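Local coordinates for protein exotoxin type A precursor (allele 1) (Streptococcus pyogenes phage T12, PDB 1FNU) that probably acts as a superantigen toxin of the staphylococcal/streptococcal family, the phage-encoded scarlet fever toxin that contributes to virulence, at residues A[111-117]-A[209-214]; A[21-25]-A[197-201]. Numbering follows the deposited sequence.

Contact 1: residues A[111-117]-A[209-214]; sequences LEIPKKI and NKTSQI. Unlike the reference sequence in segment 209-214: N209 (reference Ser), K210 (reference Asn).
I117 lays its side chain (chi1 m, chi2 t) over the turn that leads into strand 212-219 of the beta-grasp domain: CD1 lies 3.4 Å from N209 O and 3.7 Å from N209 CB. Strands 110-123 and 212-219 run parallel as neighbours in the mixed sheet of that domain. Residues 114-117, after a corner at E112 and I113, are extended and paired with strand 126-135; the two segments share no backbone hydrogen bond, and I214 hydrogen-bonds its backbone to K120. N209 and K210 are near-helical (phi/psi -71/-12 and -79/-36), and S212 to I214 are strand. The CA atoms of K115 and K210 lie 6.8 Å apart, those of I117 and Q213 7.5 Å. L111 and K115 (chi1 t, chi2 m) both point toward the turn; the K115 amine, near that of K210, is less surely placed. S212 OG hydrogen-bonds to D208 O. K210 (chi1 t, chi2 p, chi3 p) folds back to L111, NZ to CD2 4.0 Å. I117 CG2 meets I214 CD1 at 3.8 Å.

Contact 2: residues A[21-25]-A[197-201]; sequences IYFLY and YLMIY
Helix 19-26 presents I21, L24 and Y25 to residues 197-201, where the end of helix 194-197 passes into a 3-10 segment at L198 to Y201. The nearest CA pair is I21 and Y197, 8.8 Å apart. The knob at one end is I21 (chi1 m, chi2 m): its CD1 sits over a face of the Y197 ring, a CH-pi contact 4.1 Å from the centroid and 21° off the normal. L24 (m, t) points across, CD1 to L198 CD1 4.0 Å and to Y197 CD2 4.5 Å. Y25, chi1 m, pushes its hydroxyl into a hollow lined by Y197 CE2 at 3.7 Å, L198 CD2 at 4.1 Å and I200 CD1 at 4.3 Å. At its bottom Y25 OH donates to Y201 OH, 2.8 Å away, and Y201 OH is also hydrogen-bonded to D146 OD2 of helix 142-157. The contact thus joins the N-terminal helix to the beta-grasp part of the chain, with two buried, hydrogen-bonded hydroxyls leading to the D146 carboxylate inside an otherwise apolar interface.

The two contacts lie at different depths of one chain: contact 1 is about 17 Å from the centre of the chain and contact 2 about 7 Å, measured from the centres of the contacts. Their own centres are 23 Å apart and their nearest atoms about 11 Å, so they do not touch. Along the sequence their segments alternate, and the chain runs from 197-201 through strand 206-208 directly into 209-214. Contact 1 joins two strands within the beta-grasp sheet, whereas contact 2 ties helix 19-26 to the loop that precedes strands 206-208 and 212-219.

Contact 1: residues A[111-117]-A[209-214]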
ATOM      1  N   LEU A 111      -6.529  -6.573  39.768  1.00 37.63           N
ATOM      2  CA  LEU A 111      -5.892  -6.906  41.028  1.00 37.99           C
ATOM      3  C   LEU A 111      -5.712  -5.648  41.881  1.00 38.23           C
ATOM      4  O   LEU A 111      -5.235  -4.604  41.363  1.00 38.31           O
ATOM      5  CB  LEU A 111      -4.508  -7.508  40.752  1.00 37.88           C
ATOM      6  CG  LEU A 111      -4.285  -8.956  40.330  1.00 37.87           C
ATOM      7  CD1 LEU A 111      -2.825  -9.082  39.859  1.00 37.76           C
ATOM      8  CD2 LEU A 111      -4.644  -9.908  41.462  1.00 37.63           C
ATOM      9  N   GLU A 112      -6.066  -5.737  43.175  1.00 38.53           N
ATOM     10  CA  GLU A 112      -5.891  -4.570  44.069  1.00 38.82           C
ATOM     11  C   GLU A 112      -4.447  -4.043  44.003  1.00 38.79           C
ATOM     12  O   GLU A 112      -4.197  -2.868  43.754  1.00 38.84           O
ATOM     13  CB  GLU A 112      -6.218  -4.914  45.550  1.00 39.08           C
ATOM     14  CG  GLU A 112      -7.698  -5.271  45.905  1.00 39.52           C
ATOM     15  CD  GLU A 112      -8.783  -4.187  45.525  1.00 39.68           C
ATOM     16  OE1 GLU A 112      -8.580  -2.971  45.782  1.00 39.89           O
ATOM     17  OE2 GLU A 112      -9.857  -4.586  45.000  1.00 39.75           O
ATOM     18  N   ILE A 113      -3.487  -4.923  44.245  1.00 38.80           N
ATOM     19  CA  ILE A 113      -2.089  -4.493  44.221  1.00 38.75           C
ATOM     20  C   ILE A 113      -1.409  -5.193  43.044  1.00 38.62           C
ATOM     21  O   ILE A 113      -1.631  -6.384  42.834  1.00 38.57           O
ATOM     22  CB  ILE A 113      -1.339  -4.989  45.473  1.00 38.77           C
ATOM     23  CG1 ILE A 113      -2.268  -4.999  46.687  1.00 38.87           C
ATOM     24  CG2 ILE A 113      -0.101  -4.095  45.710  1.00 38.84           C
ATOM     25  CD1 ILE A 113      -1.701  -5.786  47.905  1.00 38.70           C
ATOM     26  N   PRO A 114      -0.543  -4.491  42.293  1.00 38.56           N
ATOM     27  CA  PRO A 114       0.157  -5.105  41.152  1.00 38.44           C
ATOM     28  C   PRO A 114       0.859  -6.423  41.533  1.00 38.40           C
ATOM     29  O   PRO A 114       1.457  -6.518  42.604  1.00 38.37           O
ATOM     30  CB  PRO A 114       1.164  -4.010  40.755  1.00 38.46           C
ATOM     31  CG  PRO A 114       0.398  -2.763  40.985  1.00 38.54           C
ATOM     32  CD  PRO A 114      -0.180  -3.062  42.401  1.00 38.53           C
ATOM     33  N   LYS A 115       0.788  -7.435  40.673  1.00 38.28           N
ATOM     34  CA  LYS A 115       1.454  -8.684  40.965  1.00 38.23           C
ATOM     35  C   LYS A 115       2.879  -8.357  40.550  1.00 38.20           C
ATOM     36  O   LYS A 115       3.101  -7.698  39.533  1.00 38.25           O
ATOM     37  CB  LYS A 115       0.854  -9.832  40.127  1.00 38.31           C
ATOM     38  CG  LYS A 115       0.943 -11.208  40.772  1.00 38.41           C
ATOM     39  CD  LYS A 115       2.388 -11.690  40.843  1.00 38.43           C
ATOM     40  CE  LYS A 115       2.750 -12.396  42.166  1.00 38.38           C
ATOM     41  NZ  LYS A 115       2.386 -13.816  42.403  1.00 38.46           N
ATOM     42  N   LYS A 116       3.841  -8.706  41.380  1.00 38.05           N
ATOM     43  CA  LYS A 116       5.209  -8.420  41.033  1.00 37.90           C
ATOM     44  C   LYS A 116       5.781  -9.733  40.537  1.00 37.74           C
ATOM     45  O   LYS A 116       5.624 -10.770  41.161  1.00 37.63           O
ATOM     46  CB  LYS A 116       6.009  -7.843  42.241  1.00 38.00           C
ATOM     47  CG  LYS A 116       5.769  -6.313  42.497  1.00 38.10           C
ATOM     48  CD  LYS A 116       6.891  -5.551  43.294  1.00 38.33           C
ATOM     49  CE  LYS A 116       6.918  -5.856  44.830  1.00 38.45           C
ATOM     50  NZ  LYS A 116       8.161  -5.303  45.568  1.00 38.58           N
ATOM     51  N   ILE A 117       6.432  -9.717  39.385  1.00 37.53           N
ATOM     52  CA  ILE A 117       6.986 -10.973  38.909  1.00 37.35           C
ATOM     53  C   ILE A 117       8.489 -10.838  38.736  1.00 37.21           C
ATOM     54  O   ILE A 117       8.989  -9.932  38.039  1.00 37.25           O
ATOM     55  CB  ILE A 117       6.300 -11.394  37.591  1.00 37.35           C
ATOM     56  CG1 ILE A 117       4.771 -11.414  37.808  1.00 37.34           C
ATOM     57  CG2 ILE A 117       6.850 -12.711  37.113  1.00 37.25           C
ATOM     58  CD1 ILE A 117       4.013 -11.823  36.583  1.00 37.40           C
ATOM     59  N   ASN A 209      -0.843 -14.533  36.062  1.00 29.50           N
ATOM     60  CA  ASN A 209       0.377 -13.949  36.558  1.00 30.18           C
ATOM     61  C   ASN A 209       0.853 -14.330  37.946  1.00 30.52           C
ATOM     62  O   ASN A 209       1.999 -14.029  38.271  1.00 30.59           O
ATOM     63  CB  ASN A 209       0.319 -12.446  36.483  1.00 30.35           C
ATOM     64  CG  ASN A 209      -0.836 -11.920  37.160  1.00 30.61           C
ATOM     65  OD1 ASN A 209      -1.813 -12.593  37.247  1.00 31.01           O
ATOM     66  ND2 ASN A 209      -0.776 -10.689  37.622  1.00 30.86           N
ATOM     67  N   LYS A 210       0.017 -14.992  38.753  1.00 30.88           N
ATOM     68  CA  LYS A 210       0.436 -15.355  40.100  1.00 31.27           C
ATOM     69  C   LYS A 210       1.300 -16.576  39.960  1.00 31.43           C
ATOM     70  O   LYS A 210       2.268 -16.730  40.685  1.00 31.70           O
ATOM     71  CB  LYS A 210      -0.766 -15.742  41.013  1.00 31.48           C
ATOM     72  CG  LYS A 210      -0.442 -15.748  42.562  1.00 31.68           C
ATOM     73  CD  LYS A 210      -0.231 -14.303  43.025  1.00 31.91           C
ATOM     74  CE  LYS A 210      -1.531 -13.438  42.756  1.00 32.07           C
ATOM     75  NZ  LYS A 210      -1.467 -11.885  42.807  1.00 32.23           N
ATOM     76  N   THR A 211       0.974 -17.451  39.029  1.00 31.53           N
ATOM     77  CA  THR A 211       1.762 -18.677  38.903  1.00 31.65           C
ATOM     78  C   THR A 211       2.584 -18.958  37.651  1.00 31.60           C
ATOM     79  O   THR A 211       2.901 -20.124  37.353  1.00 31.72           O
ATOM     80  CB  THR A 211       0.887 -19.902  39.114  1.00 31.61           C
ATOM     81  OG1 THR A 211       0.010 -20.072  37.984  1.00 31.80           O
ATOM     82  CG2 THR A 211       0.097 -19.740  40.413  1.00 31.57           C
ATOM     83  N   SER A 212       2.983 -17.921  36.937  1.00 31.58           N
ATOM     84  CA  SER A 212       3.787 -18.155  35.741  1.00 31.33           C
ATOM     85  C   SER A 212       5.193 -17.568  35.969  1.00 31.27           C
ATOM     86  O   SER A 212       5.344 -16.535  36.589  1.00 31.19           O
ATOM     87  CB  SER A 212       3.092 -17.495  34.540  1.00 31.31           C
ATOM     88  OG  SER A 212       1.841 -18.082  34.255  1.00 31.28           O
ATOM     89  N   GLN A 213       6.229 -18.245  35.503  1.00 31.16           N
ATOM     90  CA  GLN A 213       7.597 -17.707  35.662  1.00 31.18           C
ATOM     91  C   GLN A 213       8.259 -17.197  34.338  1.00 31.02           C
ATOM     92  O   GLN A 213       8.076 -17.795  33.260  1.00 30.80           O
ATOM     93  CB  GLN A 213       8.479 -18.768  36.286  1.00 31.32           C
ATOM     94  CG  GLN A 213       8.525 -18.673  37.763  1.00 31.82           C
ATOM     95  CD  GLN A 213       9.097 -19.952  38.344  1.00 32.20           C
ATOM     96  OE1 GLN A 213       8.386 -20.730  39.036  1.00 32.42           O
ATOM     97  NE2 GLN A 213      10.380 -20.222  38.030  1.00 32.31           N
ATOM     98  N   ILE A 214       9.027 -16.107  34.453  1.00 30.95           N
ATOM     99  CA  ILE A 214       9.689 -15.533  33.276  1.00 30.90           C
ATOM    100  C   ILE A 214      11.162 -15.742  33.427  1.00 30.84           C
ATOM    101  O   ILE A 214      11.741 -15.439  34.463  1.00 30.92           O
ATOM    102  CB  ILE A 214       9.479 -14.036  33.172  1.00 30.88           C
ATOM    103  CG1 ILE A 214       7.968 -13.694  33.198  1.00 30.75           C
ATOM    104  CG2 ILE A 214      10.137 -13.567  31.899  1.00 30.77           C
ATOM    105  CD1 ILE A 214       7.642 -12.164  33.443  1.00 30.83           C
TER

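Contact 2: residues A[21-25]-A[197-201]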
ATOM      1  N   ILE A  21      13.361  -2.863  15.625  1.00 17.55           N
ATOM      2  CA  ILE A  21      12.922  -3.678  16.791  1.00 17.61           C
ATOM      3  C   ILE A  21      13.117  -2.685  17.969  1.00 17.55           C
ATOM      4  O   ILE A  21      12.244  -2.533  18.811  1.00 17.41           O
ATOM      5  CB  ILE A  21      13.795  -4.907  16.980  1.00 17.73           C
ATOM      6  CG1 ILE A  21      13.674  -5.822  15.769  1.00 17.66           C
ATOM      7  CG2 ILE A  21      13.404  -5.684  18.298  1.00 17.37           C
ATOM      8  CD1 ILE A  21      12.240  -6.395  15.519  1.00 17.65           C
ATOM      9  N   TYR A  22      14.246  -1.988  17.999  1.00 17.60           N
ATOM     10  CA  TYR A  22      14.516  -0.970  19.028  1.00 17.63           C
ATOM     11  C   TYR A  22      13.335   0.037  19.239  1.00 17.76           C
ATOM     12  O   TYR A  22      12.946   0.329  20.379  1.00 17.55           O
ATOM     13  CB  TYR A  22      15.801  -0.128  18.701  1.00 17.50           C
ATOM     14  CG  TYR A  22      15.971   1.149  19.583  1.00 17.70           C
ATOM     15  CD1 TYR A  22      16.349   1.073  20.956  1.00 17.56           C
ATOM     16  CD2 TYR A  22      15.687   2.428  19.069  1.00 17.64           C
ATOM     17  CE1 TYR A  22      16.435   2.186  21.748  1.00 17.75           C
ATOM     18  CE2 TYR A  22      15.768   3.596  19.894  1.00 17.66           C
ATOM     19  CZ  TYR A  22      16.141   3.463  21.225  1.00 17.80           C
ATOM     20  OH  TYR A  22      16.271   4.595  22.051  1.00 18.06           O
ATOM     21  N   PHE A  23      12.800   0.633  18.162  1.00 17.87           N
ATOM     22  CA  PHE A  23      11.747   1.625  18.386  1.00 18.00           C
ATOM     23  C   PHE A  23      10.410   1.023  18.908  1.00 18.17           C
ATOM     24  O   PHE A  23       9.651   1.747  19.532  1.00 18.36           O
ATOM     25  CB  PHE A  23      11.538   2.462  17.088  1.00 17.87           C
ATOM     26  CG  PHE A  23      12.659   3.435  16.801  1.00 17.73           C
ATOM     27  CD1 PHE A  23      12.745   4.626  17.535  1.00 17.65           C
ATOM     28  CD2 PHE A  23      13.592   3.181  15.749  1.00 17.62           C
ATOM     29  CE1 PHE A  23      13.733   5.593  17.242  1.00 17.48           C
ATOM     30  CE2 PHE A  23      14.587   4.095  15.433  1.00 17.40           C
ATOM     31  CZ  PHE A  23      14.672   5.332  16.183  1.00 17.55           C
ATOM     32  N   LEU A  24      10.185  -0.269  18.686  1.00 18.11           N
ATOM     33  CA  LEU A  24       8.980  -0.967  19.133  1.00 18.41           C
ATOM     34  C   LEU A  24       9.034  -1.133  20.679  1.00 18.63           C
ATOM     35  O   LEU A  24       8.056  -0.942  21.382  1.00 18.61           O
ATOM     36  CB  LEU A  24       8.905  -2.380  18.526  1.00 18.23           C
ATOM     37  CG  LEU A  24       8.747  -2.650  17.012  1.00 18.49           C
ATOM     38  CD1 LEU A  24       8.789  -4.174  16.708  1.00 18.18           C
ATOM     39  CD2 LEU A  24       7.446  -1.925  16.506  1.00 18.29           C
ATOM     40  N   TYR A  25      10.210  -1.430  21.211  1.00 18.88           N
ATOM     41  CA  TYR A  25      10.336  -1.669  22.639  1.00 19.18           C
ATOM     42  C   TYR A  25      10.837  -0.522  23.520  1.00 19.47           C
ATOM     43  O   TYR A  25      10.681  -0.548  24.784  1.00 19.46           O
ATOM     44  CB  TYR A  25      11.151  -2.929  22.858  1.00 19.08           C
ATOM     45  CG  TYR A  25      10.441  -4.172  22.284  1.00 19.06           C
ATOM     46  CD1 TYR A  25       9.359  -4.752  22.961  1.00 18.90           C
ATOM     47  CD2 TYR A  25      10.861  -4.754  21.097  1.00 18.98           C
ATOM     48  CE1 TYR A  25       8.697  -5.911  22.492  1.00 19.03           C
ATOM     49  CE2 TYR A  25      10.242  -5.897  20.590  1.00 19.15           C
ATOM     50  CZ  TYR A  25       9.158  -6.487  21.287  1.00 19.11           C
ATOM     51  OH  TYR A  25       8.554  -7.597  20.770  1.00 19.24           O
ATOM     52  N   TYR A 197       7.232  -9.775  12.227  1.00 17.84           N
ATOM     53  CA  TYR A 197       7.897 -10.072  13.473  1.00 17.74           C
ATOM     54  C   TYR A 197       6.883 -10.103  14.615  1.00 17.94           C
ATOM     55  O   TYR A 197       6.932 -11.006  15.474  1.00 17.91           O
ATOM     56  CB  TYR A 197       8.913  -8.980  13.874  1.00 17.62           C
ATOM     57  CG  TYR A 197       9.601  -9.286  15.196  1.00 17.17           C
ATOM     58  CD1 TYR A 197      10.472 -10.376  15.302  1.00 17.03           C
ATOM     59  CD2 TYR A 197       9.228  -8.612  16.374  1.00 17.11           C
ATOM     60  CE1 TYR A 197      10.928 -10.812  16.516  1.00 16.78           C
ATOM     61  CE2 TYR A 197       9.684  -9.040  17.585  1.00 16.88           C
ATOM     62  CZ  TYR A 197      10.528 -10.152  17.653  1.00 16.97           C
ATOM     63  OH  TYR A 197      10.977 -10.593  18.885  1.00 16.84           O
ATOM     64  N   LEU A 198       5.946  -9.144  14.630  1.00 17.89           N
ATOM     65  CA  LEU A 198       5.028  -9.042  15.764  1.00 17.82           C
ATOM     66  C   LEU A 198       3.942 -10.139  15.873  1.00 18.08           C
ATOM     67  O   LEU A 198       3.205 -10.239  16.880  1.00 17.98           O
ATOM     68  CB  LEU A 198       4.462  -7.584  15.808  1.00 17.69           C
ATOM     69  CG  LEU A 198       5.511  -6.505  16.260  1.00 17.58           C
ATOM     70  CD1 LEU A 198       4.951  -5.108  16.123  1.00 17.35           C
ATOM     71  CD2 LEU A 198       5.869  -6.744  17.774  1.00 17.50           C
ATOM     72  N   MET A 199       3.923 -10.998  14.865  1.00 18.34           N
ATOM     73  CA  MET A 199       3.002 -12.095  14.799  1.00 18.81           C
ATOM     74  C   MET A 199       3.361 -13.053  15.931  1.00 19.06           C
ATOM     75  O   MET A 199       2.591 -13.935  16.178  1.00 19.18           O
ATOM     76  CB  MET A 199       3.014 -12.754  13.407  1.00 19.07           C
ATOM     77  CG  MET A 199       2.338 -11.858  12.328  1.00 19.54           C
ATOM     78  SD  MET A 199       2.478 -12.507  10.600  1.00 20.52           S
ATOM     79  CE  MET A 199       1.451 -13.805  10.616  1.00 20.08           C
ATOM     80  N   ILE A 200       4.476 -12.878  16.648  1.00 19.24           N
ATOM     81  CA  ILE A 200       4.652 -13.761  17.826  1.00 19.59           C
ATOM     82  C   ILE A 200       3.530 -13.522  18.872  1.00 19.81           C
ATOM     83  O   ILE A 200       3.324 -14.347  19.773  1.00 19.84           O
ATOM     84  CB  ILE A 200       6.040 -13.533  18.527  1.00 19.54           C
ATOM     85  CG1 ILE A 200       6.189 -12.038  18.822  1.00 19.52           C
ATOM     86  CG2 ILE A 200       7.172 -14.194  17.630  1.00 19.62           C
ATOM     87  CD1 ILE A 200       7.270 -11.637  19.796  1.00 19.30           C
ATOM     88  N   TYR A 201       2.787 -12.422  18.749  1.00 20.02           N
ATOM     89  CA  TYR A 201       1.688 -12.099  19.685  1.00 20.30           C
ATOM     90  C   TYR A 201       0.285 -12.369  19.159  1.00 20.79           C
ATOM     91  O   TYR A 201      -0.761 -12.116  19.849  1.00 20.67           O
ATOM     92  CB  TYR A 201       1.709 -10.604  20.038  1.00 19.77           C
ATOM     93  CG  TYR A 201       2.984 -10.195  20.616  1.00 19.56           C
ATOM     94  CD1 TYR A 201       3.625 -11.000  21.561  1.00 19.39           C
ATOM     95  CD2 TYR A 201       3.573  -8.963  20.245  1.00 19.59           C
ATOM     96  CE1 TYR A 201       4.820 -10.575  22.138  1.00 19.27           C
ATOM     97  CE2 TYR A 201       4.745  -8.528  20.808  1.00 19.42           C
ATOM     98  CZ  TYR A 201       5.372  -9.318  21.757  1.00 19.31           C
ATOM     99  OH  TYR A 201       6.535  -8.826  22.300  1.00 19.09           O
TER